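Local coordinates for protein prephenate dehydratase:Amino acid-binding ACT (Brucella abortus, PDB 6VH5) that probably catalyses the conversion of prephenate to phenylpyruvate in phenylalanine biosynthesis, and binds phenylalanine at its ACT domain, at residues Ala154-Val157 / Ala158-Asp162. Residues are numbered along the deposited sequence; the frame is centred on the assembly and turned at random.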
loop_
_atom_site.group_PDB
_atom_site.type_symbol
_atom_site.label_atom_id
_atom_site.label_comp_id
_atom_site.label_asym_id
_atom_site.label_seq_id
_atom_site.Cartn_x
_atom_site.Cartn_y
_atom_site.Cartn_z
ATOM N N ALA A 154 -5.861 8.687 -21.595
ATOM C CA ALA A 154 -5.728 9.859 -22.455
ATOM C C ALA A 154 -4.997 9.512 -23.748
ATOM O O ALA A 154 -5.417 9.927 -24.836
ATOM C CB ALA A 154 -5.011 10.985 -21.714
ATOM N N ARG A 155 -3.909 8.742 -23.650
ATOM C CA ARG A 155 -3.231 8.266 -24.853
ATOM C C ARG A 155 -4.169 7.451 -25.741
ATOM O O ARG A 155 -4.170 7.614 -26.967
ATOM C CB ARG A 155 -1.998 7.450 -24.468
ATOM C CG ARG A 155 -1.261 6.863 -25.662
ATOM C CD ARG A 155 0.044 6.164 -25.279
ATOM N NE ARG A 155 -0.103 5.206 -24.187
ATOM C CZ ARG A 155 -0.700 4.024 -24.292
ATOM N NH1 ARG A 155 -1.246 3.649 -25.437
ATOM N NH2 ARG A 155 -0.773 3.224 -23.239
ATOM N N LEU A 156 -4.989 6.585 -25.138
ATOM C CA LEU A 156 -5.901 5.756 -25.920
ATOM C C LEU A 156 -6.909 6.610 -26.681
ATOM O O LEU A 156 -7.240 6.319 -27.835
ATOM C CB LEU A 156 -6.624 4.764 -25.009
ATOM C CG LEU A 156 -7.651 3.870 -25.712
ATOM C CD1 LEU A 156 -6.933 2.799 -26.519
ATOM C CD2 LEU A 156 -8.652 3.255 -24.736
ATOM N N VAL A 157 -7.424 7.658 -26.040
ATOM C CA VAL A 157 -8.420 8.515 -26.671
ATOM C C VAL A 157 -7.820 9.260 -27.858
ATOM O O VAL A 157 -8.462 9.407 -28.903
ATOM C CB VAL A 157 -9.022 9.472 -25.621
ATOM C CG1 VAL A 157 -9.736 10.645 -26.279
ATOM C CG2 VAL A 157 -9.998 8.717 -24.729
ATOM N N ALA A 158 -6.584 9.733 -27.725
ATOM C CA ALA A 158 -5.951 10.458 -28.823
ATOM C C ALA A 158 -5.604 9.538 -29.980
ATOM O O ALA A 158 -5.603 9.974 -31.138
ATOM C CB ALA A 158 -4.683 11.160 -28.331
ATOM N N ASP A 159 -5.339 8.260 -29.694
ATOM C CA ASP A 159 -4.901 7.345 -30.739
ATOM C C ASP A 159 -6.090 6.770 -31.502
ATOM O O ASP A 159 -6.056 6.688 -32.733
ATOM C CB ASP A 159 -4.045 6.226 -30.136
ATOM C CG ASP A 159 -2.744 6.748 -29.512
ATOM O OD1 ASP A 159 -2.162 6.055 -28.643
ATOM O OD2 ASP A 159 -2.314 7.870 -29.867
ATOM N N VAL A 160 -7.162 6.405 -30.794
ATOM C CA VAL A 160 -8.301 5.769 -31.449
ATOM C C VAL A 160 -9.105 6.782 -32.256
ATOM O O VAL A 160 -9.719 6.427 -33.270
ATOM C CB VAL A 160 -9.164 5.049 -30.396
ATOM C CG1 VAL A 160 -10.442 4.497 -31.015
ATOM C CG2 VAL A 160 -8.351 3.939 -29.732
ATOM N N LYS A 161 -9.099 8.052 -31.846
ATOM C CA LYS A 161 -9.775 9.127 -32.576
ATOM C C LYS A 161 -11.270 8.853 -32.728
ATOM O O LYS A 161 -11.906 9.279 -33.697
ATOM C CB LYS A 161 -9.118 9.345 -33.944
ATOM C CG LYS A 161 -7.626 9.624 -33.835
ATOM C CD LYS A 161 -6.943 9.682 -35.179
ATOM C CE LYS A 161 -5.466 10.003 -35.003
ATOM N NZ LYS A 161 -4.683 8.815 -34.550
ATOM N N ASP A 162 -11.835 8.160 -31.748
ATOM C CA ASP A 162 -13.270 7.932 -31.651
ATOM C C ASP A 162 -13.825 9.048 -30.773
ATOM O O ASP A 162 -13.472 9.151 -29.593
ATOM C CB ASP A 162 -13.526 6.544 -31.069
ATOM C CG ASP A 162 -14.988 6.247 -30.818
ATOM O OD1 ASP A 162 -15.857 7.141 -30.940
ATOM O OD2 ASP A 162 -15.266 5.087 -30.452
#
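With CG swung beside its own backbone N (chi1 -64°), Asp159 turns its carboxylate back along the helix toward Arg155, whose CG lies trans to the backbone N (chi1 178°), beside the carbonyl carbon, which sends the chain toward Asp159. The touch is made by the aliphatic part of the arginine: Asp159 OD1 rests 3.2 Å from Arg155 CG. Asp159 OD1 also faces the guanidinium near its plane, at the edge, but stays 4.1 Å from Arg155 NH1, beyond a salt bridge; the chain bends at chi3, and NH2 makes its salt bridge with Glu32 OE1. The opposite charges one turn apart may still attract weakly. One residue further on, Leu156 and Val160 lie side by side, pointing the same way, their branched methyls suited to meeting one turn apart (Leu156 CD1 to Val160 CG2, 3.7 Å). The helical i to i+4 hydrogen bonds continue, Val160 N to Leu156 O at 3.0 Å, and then slacken: that from Lys161 N to Val157 O is weak, at 3.3 Å. Lys161 leaves the helix with positive phi, and its long chain runs extended and turns at chi4, bringing NZ to donate to Asp159 O (3.1 Å), satisfying a carbonyl at the helix end. Small Ala154 and Ala158 touch Tyr177 in the loop after helix 171-176, while Val157 packs on Met165 and Ala167 and Val160 on Met165, seating the last turns of helix 150-160 against strand 165-169.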